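PDB 3F67: putative dienelactone hydrolase from Klebsiella pneumoniae subsp. pneumoniae MGH 78578, which probably hydrolyses ester or lactone bonds as an alpha/beta hydrolase, its true substrate being unknown. Local coordinates for residues E40-R54 and A210-Y222. Sequence-based numbering, arbitrary orientation. Where two conformers were deposited one is given.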
loop_
_atom_site.group_PDB
_atom_site.type_symbol
_atom_site.label_atom_id
_atom_site.label_comp_id
_atom_site.label_asym_id
_atom_site.label_seq_id
_atom_site.Cartn_x
_atom_site.Cartn_y
_atom_site.Cartn_z
ATOM N N GLU A 40 -7.015 -1.813 -1.495
ATOM C CA GLU A 40 -7.853 -2.285 -0.394
ATOM C C GLU A 40 -8.374 -3.693 -0.762
ATOM O O GLU A 40 -7.895 -4.307 -1.749
ATOM C CB GLU A 40 -9.010 -1.317 -0.192
ATOM C CG GLU A 40 -8.539 0.176 -0.097
ATOM C CD GLU A 40 -9.713 1.134 0.134
ATOM O OE1 GLU A 40 -10.473 1.410 -0.823
ATOM O OE2 GLU A 40 -9.848 1.677 1.256
ATOM N N ILE A 41 -9.342 -4.218 0.002
ATOM C CA ILE A 41 -9.894 -5.546 -0.322
ATOM C C ILE A 41 -10.719 -5.571 -1.634
ATOM O O ILE A 41 -11.138 -6.640 -2.089
ATOM C CB ILE A 41 -10.767 -6.094 0.815
ATOM C CG1 ILE A 41 -11.931 -5.155 1.134
ATOM C CG2 ILE A 41 -9.865 -6.329 2.045
ATOM C CD1 ILE A 41 -12.907 -5.695 2.151
ATOM N N PHE A 42 -10.915 -4.403 -2.238
ATOM C CA PHE A 42 -11.770 -4.313 -3.417
ATOM C C PHE A 42 -11.034 -4.520 -4.716
ATOM O O PHE A 42 -11.640 -4.438 -5.801
ATOM C CB PHE A 42 -12.570 -2.988 -3.407
ATOM C CG PHE A 42 -13.241 -2.733 -2.085
ATOM C CD1 PHE A 42 -14.191 -3.630 -1.589
ATOM C CD2 PHE A 42 -12.872 -1.629 -1.302
ATOM C CE1 PHE A 42 -14.814 -3.439 -0.307
ATOM C CE2 PHE A 42 -13.488 -1.420 -0.033
ATOM C CZ PHE A 42 -14.459 -2.352 0.456
ATOM N N GLY A 43 -9.735 -4.756 -4.617
ATOM C CA GLY A 43 -8.904 -4.992 -5.806
ATOM C C GLY A 43 -8.539 -3.698 -6.499
ATOM O O GLY A 43 -8.591 -2.605 -5.897
ATOM N N VAL A 44 -8.124 -3.803 -7.763
ATOM C CA VAL A 44 -7.638 -2.566 -8.464
ATOM C C VAL A 44 -8.873 -1.855 -9.031
ATOM O O VAL A 44 -9.192 -1.897 -10.235
ATOM C CB VAL A 44 -6.534 -2.881 -9.503
ATOM C CG1 VAL A 44 -5.978 -1.552 -10.119
ATOM C CG2 VAL A 44 -5.387 -3.550 -8.809
ATOM N N HIS A 45 -9.610 -1.263 -8.096
ATOM C CA HIS A 45 -10.908 -0.567 -8.330
ATOM C C HIS A 45 -10.586 0.706 -9.119
ATOM O O HIS A 45 -9.439 1.149 -9.142
ATOM C CB HIS A 45 -11.403 -0.226 -6.918
ATOM C CG HIS A 45 -12.776 0.391 -6.848
ATOM N ND1 HIS A 45 -12.977 1.752 -6.978
ATOM C CD2 HIS A 45 -13.989 -0.157 -6.625
ATOM C CE1 HIS A 45 -14.267 2.018 -6.837
ATOM N NE2 HIS A 45 -14.908 0.871 -6.637
ATOM N N GLU A 46 -11.600 1.318 -9.751
ATOM C CA GLU A 46 -11.404 2.636 -10.376
ATOM C C GLU A 46 -10.699 3.645 -9.469
ATOM O O GLU A 46 -9.901 4.475 -9.935
ATOM C CB GLU A 46 -12.776 3.195 -10.776
ATOM C CG GLU A 46 -12.707 4.603 -11.322
ATOM C CD GLU A 46 -11.824 4.728 -12.596
ATOM O OE1 GLU A 46 -11.582 3.716 -13.316
ATOM O OE2 GLU A 46 -11.370 5.856 -12.866
ATOM N N HIS A 47 -11.030 3.613 -8.180
ATOM C CA HIS A 47 -10.427 4.567 -7.215
ATOM C C HIS A 47 -8.891 4.325 -7.179
ATOM O O HIS A 47 -8.128 5.280 -7.150
ATOM C CB HIS A 47 -11.018 4.363 -5.829
ATOM C CG HIS A 47 -10.314 5.135 -4.750
ATOM N ND1 HIS A 47 -10.181 6.508 -4.791
ATOM C CD2 HIS A 47 -9.691 4.732 -3.614
ATOM C CE1 HIS A 47 -9.512 6.918 -3.730
ATOM N NE2 HIS A 47 -9.211 5.865 -2.993
ATOM N N ILE A 48 -8.466 3.061 -7.166
ATOM C CA ILE A 48 -7.015 2.773 -7.100
ATOM C C ILE A 48 -6.325 3.253 -8.397
ATOM O O ILE A 48 -5.195 3.809 -8.363
ATOM C CB ILE A 48 -6.746 1.261 -6.823
ATOM C CG1 ILE A 48 -7.413 0.831 -5.488
ATOM C CG2 ILE A 48 -5.232 0.954 -6.861
ATOM C CD1 ILE A 48 -6.864 1.588 -4.233
ATOM N N ARG A 49 -6.990 3.051 -9.529
ATOM C CA ARG A 49 -6.480 3.553 -10.821
ATOM C C ARG A 49 -6.347 5.080 -10.824
ATOM O O ARG A 49 -5.346 5.626 -11.309
ATOM C CB ARG A 49 -7.359 3.034 -11.978
ATOM C CG ARG A 49 -7.456 1.489 -12.009
ATOM C CD ARG A 49 -8.615 1.033 -12.912
ATOM N NE ARG A 49 -8.427 1.348 -14.330
ATOM C CZ ARG A 49 -8.185 0.441 -15.284
ATOM N NH1 ARG A 49 -8.060 0.820 -16.549
ATOM N NH2 ARG A 49 -8.081 -0.847 -14.987
ATOM N N ASP A 50 -7.338 5.771 -10.253
ATOM C CA ASP A 50 -7.290 7.244 -10.053
ATOM C C ASP A 50 -6.059 7.633 -9.204
ATOM O O ASP A 50 -5.328 8.566 -9.562
ATOM C CB ASP A 50 -8.601 7.690 -9.370
ATOM C CG ASP A 50 -8.757 9.195 -9.231
ATOM O OD1 ASP A 50 -8.114 9.971 -9.969
ATOM O OD2 ASP A 50 -9.605 9.587 -8.383
ATOM N N LEU A 51 -5.826 6.928 -8.091
ATOM C CA LEU A 51 -4.659 7.202 -7.278
ATOM C C LEU A 51 -3.343 7.024 -8.055
ATOM O O LEU A 51 -2.422 7.817 -7.852
ATOM C CB LEU A 51 -4.665 6.338 -5.987
ATOM C CG LEU A 51 -5.889 6.628 -5.064
ATOM C CD1 LEU A 51 -5.739 5.770 -3.822
ATOM C CD2 LEU A 51 -6.049 8.110 -4.679
ATOM N N CYS A 52 -3.230 5.983 -8.900
ATOM C CA CYS A 52 -2.005 5.784 -9.696
ATOM C C CYS A 52 -1.821 6.989 -10.623
ATOM O O CYS A 52 -0.711 7.512 -10.789
ATOM C CB CYS A 52 -2.132 4.520 -10.565
ATOM S SG CYS A 52 -1.992 2.997 -9.567
ATOM N N ARG A 53 -2.924 7.441 -11.228
ATOM C CA ARG A 53 -2.828 8.604 -12.119
ATOM C C ARG A 53 -2.414 9.882 -11.348
ATOM O O ARG A 53 -1.600 10.673 -11.862
ATOM C CB ARG A 53 -4.152 8.838 -12.845
ATOM C CG ARG A 53 -4.429 7.738 -13.851
ATOM C CD ARG A 53 -5.639 8.071 -14.700
ATOM N NE ARG A 53 -6.919 8.191 -13.980
ATOM C CZ ARG A 53 -7.798 7.220 -13.794
ATOM N NH1 ARG A 53 -7.540 5.976 -14.204
ATOM N NH2 ARG A 53 -8.965 7.514 -13.167
ATOM N N ARG A 54 -2.944 10.057 -10.125
ATOM C CA ARG A 54 -2.579 11.214 -9.292
ATOM C C ARG A 54 -1.097 11.184 -8.925
ATOM O O ARG A 54 -0.415 12.234 -8.943
ATOM C CB ARG A 54 -3.487 11.296 -8.053
ATOM C CG ARG A 54 -4.919 11.697 -8.448
ATOM C CD ARG A 54 -5.836 11.724 -7.254
ATOM N NE ARG A 54 -5.291 12.530 -6.157
ATOM C CZ ARG A 54 -5.668 12.412 -4.893
ATOM N NH1 ARG A 54 -6.649 11.577 -4.575
ATOM N NH2 ARG A 54 -5.114 13.205 -3.949
ATOM N N ALA A 210 -11.043 11.806 11.451
ATOM C CA ALA A 210 -11.154 10.846 10.351
ATOM C C ALA A 210 -11.502 9.445 10.812
ATOM O O ALA A 210 -11.013 8.985 11.829
ATOM C CB ALA A 210 -9.814 10.787 9.589
ATOM N N ASP A 211 -12.278 8.746 9.998
ATOM C CA ASP A 211 -12.591 7.334 10.223
ATOM C C ASP A 211 -11.628 6.500 9.391
ATOM O O ASP A 211 -10.667 7.045 8.774
ATOM C CB ASP A 211 -14.028 7.097 9.732
ATOM C CG ASP A 211 -14.694 5.874 10.345
ATOM O OD1 ASP A 211 -14.024 4.924 10.818
ATOM O OD2 ASP A 211 -15.950 5.888 10.330
ATOM N N HIS A 212 -11.863 5.185 9.355
ATOM C CA HIS A 212 -11.184 4.300 8.402
ATOM C C HIS A 212 -11.477 4.768 6.980
ATOM O O HIS A 212 -12.531 5.356 6.724
ATOM C CB HIS A 212 -11.704 2.845 8.568
ATOM C CG HIS A 212 -10.819 1.817 7.919
ATOM N ND1 HIS A 212 -9.621 1.395 8.474
ATOM C CD2 HIS A 212 -10.944 1.149 6.746
ATOM C CE1 HIS A 212 -9.068 0.488 7.687
ATOM N NE2 HIS A 212 -9.843 0.330 6.625
ATOM N N ALA A 213 -10.529 4.552 6.059
ATOM C CA ALA A 213 -10.767 4.803 4.625
ATOM C C ALA A 213 -11.103 6.278 4.344
ATOM O O ALA A 213 -11.921 6.619 3.470
ATOM C CB ALA A 213 -11.863 3.861 4.054
ATOM N N PHE A 214 -10.419 7.154 5.054
ATOM C CA PHE A 214 -10.737 8.582 4.909
ATOM C C PHE A 214 -10.230 9.214 3.612
ATOM O O PHE A 214 -10.597 10.334 3.281
ATOM C CB PHE A 214 -10.291 9.386 6.155
ATOM C CG PHE A 214 -8.791 9.459 6.354
ATOM C CD1 PHE A 214 -8.004 10.365 5.594
ATOM C CD2 PHE A 214 -8.168 8.684 7.340
ATOM C CE1 PHE A 214 -6.622 10.448 5.825
ATOM C CE2 PHE A 214 -6.764 8.766 7.571
ATOM C CZ PHE A 214 -6.009 9.649 6.809
ATOM N N ASN A 215 -9.348 8.509 2.899
ATOM C CA ASN A 215 -8.941 8.965 1.591
ATOM C C ASN A 215 -9.815 8.465 0.444
ATOM O O ASN A 215 -9.590 8.831 -0.716
ATOM C CB ASN A 215 -7.489 8.511 1.363
ATOM C CG ASN A 215 -6.834 9.228 0.203
ATOM O OD1 ASN A 215 -6.767 10.473 0.173
ATOM N ND2 ASN A 215 -6.356 8.453 -0.784
ATOM N N ALA A 216 -10.833 7.646 0.755
ATOM C CA ALA A 216 -11.638 7.032 -0.331
ATOM C C ALA A 216 -12.709 8.014 -0.786
ATOM O O ALA A 216 -13.849 8.041 -0.259
ATOM C CB ALA A 216 -12.257 5.709 0.128
ATOM N N ASP A 217 -12.339 8.845 -1.750
ATOM C CA ASP A 217 -13.141 10.017 -2.105
ATOM C C ASP A 217 -14.496 9.645 -2.692
ATOM O O ASP A 217 -15.379 10.493 -2.759
ATOM C CB ASP A 217 -12.339 10.950 -3.046
ATOM C CG ASP A 217 -11.712 10.202 -4.199
ATOM O OD1 ASP A 217 -12.454 9.857 -5.137
ATOM O OD2 ASP A 217 -10.477 9.937 -4.168
ATOM N N TYR A 218 -14.663 8.381 -3.103
ATOM C CA TYR A 218 -15.946 7.936 -3.667
ATOM C C TYR A 218 -16.908 7.364 -2.600
ATOM O O TYR A 218 -18.055 6.971 -2.920
ATOM C CB TYR A 218 -15.697 6.924 -4.802
ATOM C CG TYR A 218 -15.260 5.563 -4.331
ATOM C CD1 TYR A 218 -16.194 4.508 -4.177
ATOM C CD2 TYR A 218 -13.920 5.315 -4.013
ATOM C CE1 TYR A 218 -15.771 3.238 -3.726
ATOM C CE2 TYR A 218 -13.496 4.067 -3.588
ATOM C CZ TYR A 218 -14.421 3.025 -3.458
ATOM O OH TYR A 218 -14.021 1.790 -3.039
ATOM N N ARG A 219 -16.465 7.298 -1.347
ATOM C CA ARG A 219 -17.219 6.601 -0.291
ATOM C C ARG A 219 -17.571 7.596 0.787
ATOM O O ARG A 219 -16.919 8.639 0.916
ATOM C CB ARG A 219 -16.419 5.460 0.369
ATOM C CG ARG A 219 -15.853 4.416 -0.542
ATOM C CD ARG A 219 -15.912 2.999 0.028
ATOM N NE ARG A 219 -14.909 2.630 1.061
ATOM C CZ ARG A 219 -13.629 2.280 0.845
ATOM N NH1 ARG A 219 -12.872 1.958 1.885
ATOM N NH2 ARG A 219 -13.059 2.268 -0.375
ATOM N N ALA A 220 -18.564 7.252 1.608
ATOM C CA ALA A 220 -19.020 8.143 2.677
ATOM C C ALA A 220 -17.994 8.374 3.786
ATOM O O ALA A 220 -18.112 9.358 4.511
ATOM C CB ALA A 220 -20.323 7.645 3.269
ATOM N N SER A 221 -17.017 7.472 3.927
ATOM C CA SER A 221 -15.931 7.605 4.903
ATOM C C SER A 221 -14.893 8.706 4.563
ATOM O O SER A 221 -14.051 9.045 5.400
ATOM C CB SER A 221 -15.180 6.267 4.996
ATOM O OG SER A 221 -14.645 5.917 3.734
ATOM N N TYR A 222 -14.970 9.265 3.360
ATOM C CA TYR A 222 -14.032 10.307 2.943
ATOM C C TYR A 222 -14.033 11.479 3.931
ATOM O O TYR A 222 -15.104 12.006 4.295
ATOM C CB TYR A 222 -14.436 10.796 1.567
ATOM C CG TYR A 222 -13.509 11.811 0.945
ATOM C CD1 TYR A 222 -12.138 11.515 0.747
ATOM C CD2 TYR A 222 -14.003 13.031 0.502
ATOM C CE1 TYR A 222 -11.270 12.489 0.128
ATOM C CE2 TYR A 222 -13.159 13.988 -0.115
ATOM C CZ TYR A 222 -11.808 13.704 -0.287
ATOM O OH TYR A 222 -11.040 14.649 -0.917
HETATM O O HOH W 1 -10.833 0.880 -3.547
HETATM O O HOH W 2 -11.304 8.191 -6.911
HETATM O O HOH W 3 -7.665 5.665 -0.789
HETATM O O HOH W 4 -8.758 10.553 -6.058
HETATM O O HOH W 5 -8.694 10.873 -2.456
HETATM O O HOH W 6 -6.007 12.648 -1.298
#
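Tyr218 stacks one ring face on His45 and turns its CD2-CE2 side to His47 at the start of helix 46-57. From CB, which points toward the helix, a chi1 of 74° sets CG between the backbone N and the carbonyl carbon and carries the ring across to the two histidines. CD2 and then CE2 run past His47, Tyr218 CE2 coming within 3.4 Å of His47 CB. CE1 and CZ lie against His45, whose CE1 sits over one face of the tyrosine, 3.5 Å from Tyr218 CZ, in an offset stack with planes at 19°. The other face carries Arg219 CG. At the tip, OH accepts a hydrogen bond from Arg219 NH2. His45 is itself held in place: as the N-cap residue, its ND1 accepts from His47 N.

Arg219 bends at chi2 and chi3 and then forms a two-pronged, end-on salt bridge with Glu40. Arg219 NH2 reaches Glu40 OE1 on its syn side at 2.8 Å, nearly straight; Arg219 NH1 approaches Glu40 OE2 at 3.1 Å from above the carboxylate plane. Ala216 CB and Phe42 CE2 sit over opposite faces of the guanidinium, toward its rim, which limits its rotation.

Beyond His47 the contact becomes wet. Water 2 joins His47 ND1 to Asp50 OD2 and Asp217 OD1, while water 3 links His47 NE2 to Asn215 ND2. Asp50 OD2 and Asp217 OD2 lie 4.3 Å apart, and water 4, donating to both and accepting from Arg54 NH1, probably eases their repulsion.

In this alpha/beta-hydrolase fold, the contact ties the turn after strand 32-38 and the first turns of helix 46-57 to the loop between strand 202-207 and helix 224-238. That loop also carries His212, which bonds Asp180 and touches Cys123, consistent with a Cys-His-Asp triad; Glu40 touches Cys123 too.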